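Anthrone oxidase-like protein (Streptomyces ambofaciens, PDB 5F9P) is a C-C bond-cleaving oxygenase of atypical angucycline biosynthesis, linked to the oxidative opening of ring B. Local coordinates at residues L13-T18 with T123-F128. Residues are numbered along the deposited sequence; the frame is centred on the assembly and turned at random.
Sequences LNLFTT and TVFTVF
T17 OG1, hydrogen-bonded to both T91 OG1 and S92 OG, ties down the end of the strand from which L13 and L15 reach across the barrel to F125. The eight-stranded antiparallel barrel is consistent with the dimeric alpha-beta barrel clan, here closed within a single chain. Strands 10-17 and 122-130 are not neighbours in the sheet: the axes of 13-17 and 123-128 come no closer than 10.8 Å and are nearly perpendicular, at 95°, so side chains alone bridge the interior, without a hydrogen bond. Alternation along strand 13-17 sends L13 and L15 inward. A long side chain such as phenylalanine can span this distance between the strands. With CG anti to the backbone N (chi1 174°), F125 extends its ring toward the two leucines, CE1 facing L13 and CE2 facing L15. L13 CD2 meets F125 CE1 obliquely at 3.7 Å, the two side chains passing alongside each other with opposite headings. L15 CD2 instead lies at the ring edge, near its plane, 3.9 Å from F125 CE2; L15 CD1 is 4.0 Å from the same F125 CE2, a use of both methyls that suits a forked leucine. Y221 of strand 217-228 touches both L15 and F125, widening this buried apolar cluster. Compact V127 adds a lighter touch beside the ring, its CG1 lying 4.3 Å from L15 CD2.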
ATOM      1  N   LEU A  13      -2.568   3.325   4.619  1.00 13.13           N
ATOM      2  CA  LEU A  13      -2.139   3.572   3.245  1.00 11.91           C
ATOM      3  C   LEU A  13      -2.825   4.795   2.668  1.00 11.40           C
ATOM      4  O   LEU A  13      -4.051   4.841   2.548  1.00 12.59           O
ATOM      5  CB  LEU A  13      -2.378   2.356   2.354  1.00 10.95           C
ATOM      6  CG  LEU A  13      -1.343   1.231   2.488  1.00 14.22           C
ATOM      7  CD1 LEU A  13      -1.244   0.714   3.924  1.00 15.94           C
ATOM      8  CD2 LEU A  13      -1.678   0.105   1.543  1.00 12.79           C
ATOM      9  N   ASN A  14      -2.020   5.801   2.343  1.00 11.35           N
ATOM     10  CA  ASN A  14      -2.509   7.012   1.703  1.00 11.08           C
ATOM     11  C   ASN A  14      -2.261   6.911   0.201  1.00 12.55           C
ATOM     12  O   ASN A  14      -1.117   6.896  -0.260  1.00 10.73           O
ATOM     13  CB  ASN A  14      -1.821   8.249   2.273  1.00 10.72           C
ATOM     14  CG  ASN A  14      -2.108   8.456   3.748  1.00 10.11           C
ATOM     15  OD1 ASN A  14      -3.019   7.855   4.304  1.00 12.78           O
ATOM     16  ND2 ASN A  14      -1.343   9.342   4.381  1.00 13.92           N
ATOM     17  N   LEU A  15      -3.354   6.815  -0.546  1.00 12.75           N
ATOM     18  CA  LEU A  15      -3.315   6.590  -1.980  1.00 11.04           C
ATOM     19  C   LEU A  15      -3.720   7.853  -2.730  1.00 13.57           C
ATOM     20  O   LEU A  15      -4.790   8.412  -2.490  1.00 12.81           O
ATOM     21  CB  LEU A  15      -4.272   5.450  -2.337  1.00 12.65           C
ATOM     22  CG  LEU A  15      -4.494   5.197  -3.832  1.00 15.49           C
ATOM     23  CD1 LEU A  15      -3.189   4.756  -4.488  1.00 10.60           C
ATOM     24  CD2 LEU A  15      -5.593   4.162  -4.029  1.00 14.07           C
ATOM     25  N   PHE A  16      -2.853   8.299  -3.634  1.00 12.62           N
ATOM     26  CA  PHE A  16      -3.096   9.502  -4.408  1.00 12.87           C
ATOM     27  C   PHE A  16      -2.996   9.194  -5.907  1.00 14.00           C
ATOM     28  O   PHE A  16      -2.066   8.515  -6.346  1.00 12.93           O
ATOM     29  CB  PHE A  16      -2.056  10.561  -4.054  1.00 11.09           C
ATOM     30  CG  PHE A  16      -1.966  10.861  -2.582  1.00 13.43           C
ATOM     31  CD1 PHE A  16      -2.838  11.761  -1.993  1.00 13.37           C
ATOM     32  CD2 PHE A  16      -0.999  10.259  -1.795  1.00 10.50           C
ATOM     33  CE1 PHE A  16      -2.766  12.041  -0.644  1.00 14.27           C
ATOM     34  CE2 PHE A  16      -0.905  10.544  -0.446  1.00 14.16           C
ATOM     35  CZ  PHE A  16      -1.794  11.438   0.133  1.00 12.40           C
ATOM     36  N   THR A  17      -3.956   9.687  -6.680  1.00 13.71           N
ATOM     37  CA  THR A  17      -3.903   9.586  -8.136  1.00 13.71           C
ATOM     38  C   THR A  17      -3.750  10.993  -8.706  1.00 13.25           C
ATOM     39  O   THR A  17      -4.219  11.967  -8.117  1.00 15.23           O
ATOM     40  CB  THR A  17      -5.182   8.928  -8.722  1.00 17.21           C
ATOM     41  OG1 THR A  17      -6.328   9.732  -8.405  1.00 17.26           O
ATOM     42  CG2 THR A  17      -5.381   7.544  -8.140  1.00 15.02           C
ATOM     43  N   THR A  18      -3.075  11.109  -9.838  1.00 14.58           N
ATOM     44  CA  THR A  18      -2.943  12.396 -10.496  1.00 17.27           C
ATOM     45  C   THR A  18      -2.848  12.210 -12.013  1.00 20.68           C
ATOM     46  O   THR A  18      -2.807  11.082 -12.494  1.00 14.31           O
ATOM     47  CB  THR A  18      -1.735  13.181  -9.952  1.00 18.16           C
ATOM     48  OG1 THR A  18      -1.807  14.541 -10.399  1.00 19.81           O
ATOM     49  CG2 THR A  18      -0.429  12.544 -10.400  1.00 13.53           C
ATOM     50  N   THR A 123       6.829  -2.980  -6.921  1.00 11.67           N
ATOM     51  CA  THR A 123       5.728  -3.103  -5.973  1.00 10.81           C
ATOM     52  C   THR A 123       4.393  -3.008  -6.677  1.00 10.79           C
ATOM     53  O   THR A 123       4.150  -2.089  -7.472  1.00 10.50           O
ATOM     54  CB  THR A 123       5.845  -2.051  -4.840  1.00 12.75           C
ATOM     55  OG1 THR A 123       7.042  -2.306  -4.086  1.00 11.70           O
ATOM     56  CG2 THR A 123       4.628  -2.109  -3.885  1.00  7.47           C
ATOM     57  N   VAL A 124       3.530  -3.967  -6.379  1.00  9.54           N
ATOM     58  CA  VAL A 124       2.250  -4.103  -7.072  1.00  8.67           C
ATOM     59  C   VAL A 124       1.090  -3.975  -6.077  1.00 10.80           C
ATOM     60  O   VAL A 124       1.052  -4.664  -5.061  1.00  9.64           O
ATOM     61  CB  VAL A 124       2.193  -5.455  -7.826  1.00 10.13           C
ATOM     62  CG1 VAL A 124       0.859  -5.633  -8.563  1.00 13.07           C
ATOM     63  CG2 VAL A 124       3.358  -5.548  -8.793  1.00  9.47           C
ATOM     64  N   PHE A 125       0.152  -3.082  -6.378  1.00 12.69           N
ATOM     65  CA  PHE A 125      -0.878  -2.674  -5.428  1.00 12.35           C
ATOM     66  C   PHE A 125      -2.279  -2.722  -6.048  1.00 13.65           C
ATOM     67  O   PHE A 125      -2.483  -2.273  -7.177  1.00 12.58           O
ATOM     68  CB  PHE A 125      -0.571  -1.248  -4.948  1.00 10.94           C
ATOM     69  CG  PHE A 125      -1.627  -0.651  -4.080  1.00 10.35           C
ATOM     70  CD1 PHE A 125      -1.759  -1.039  -2.758  1.00 12.01           C
ATOM     71  CD2 PHE A 125      -2.486   0.312  -4.581  1.00 12.39           C
ATOM     72  CE1 PHE A 125      -2.730  -0.478  -1.956  1.00 15.74           C
ATOM     73  CE2 PHE A 125      -3.449   0.872  -3.786  1.00 13.38           C
ATOM     74  CZ  PHE A 125      -3.581   0.474  -2.467  1.00 14.32           C
ATOM     75  N   THR A 126      -3.234  -3.275  -5.302  1.00 11.11           N
ATOM     76  CA  THR A 126      -4.638  -3.257  -5.692  1.00 11.10           C
ATOM     77  C   THR A 126      -5.507  -3.096  -4.460  1.00 11.99           C
ATOM     78  O   THR A 126      -5.329  -3.803  -3.469  1.00  9.97           O
ATOM     79  CB  THR A 126      -5.076  -4.563  -6.409  1.00 12.28           C
ATOM     80  OG1 THR A 126      -4.262  -4.777  -7.566  1.00 14.36           O
ATOM     81  CG2 THR A 126      -6.538  -4.462  -6.846  1.00 11.76           C
ATOM     82  N   VAL A 127      -6.448  -2.165  -4.524  1.00 12.61           N
ATOM     83  CA  VAL A 127      -7.479  -2.070  -3.495  1.00 11.63           C
ATOM     84  C   VAL A 127      -8.786  -2.536  -4.113  1.00 14.16           C
ATOM     85  O   VAL A 127      -9.224  -1.988  -5.139  1.00 12.24           O
ATOM     86  CB  VAL A 127      -7.621  -0.639  -2.934  1.00 11.77           C
ATOM     87  CG1 VAL A 127      -7.688   0.370  -4.055  1.00 17.03           C
ATOM     88  CG2 VAL A 127      -8.859  -0.534  -2.043  1.00 10.13           C
ATOM     89  N   PHE A 128      -9.381  -3.569  -3.513  1.00  8.50           N
ATOM     90  CA  PHE A 128     -10.640  -4.140  -4.003  1.00 11.29           C
ATOM     91  C   PHE A 128     -11.791  -3.701  -3.118  1.00 10.67           C
ATOM     92  O   PHE A 128     -11.815  -4.027  -1.925  1.00 11.71           O
ATOM     93  CB  PHE A 128     -10.638  -5.671  -3.944  1.00  9.56           C
ATOM     94  CG  PHE A 128      -9.464  -6.340  -4.629  1.00 11.79           C
ATOM     95  CD1 PHE A 128      -8.266  -6.513  -3.967  1.00 10.20           C
ATOM     96  CD2 PHE A 128      -9.596  -6.863  -5.903  1.00 12.26           C
ATOM     97  CE1 PHE A 128      -7.196  -7.157  -4.579  1.00 11.21           C
ATOM     98  CE2 PHE A 128      -8.540  -7.504  -6.519  1.00 14.92           C
ATOM     99  CZ  PHE A 128      -7.333  -7.660  -5.853  1.00 11.89           C
TER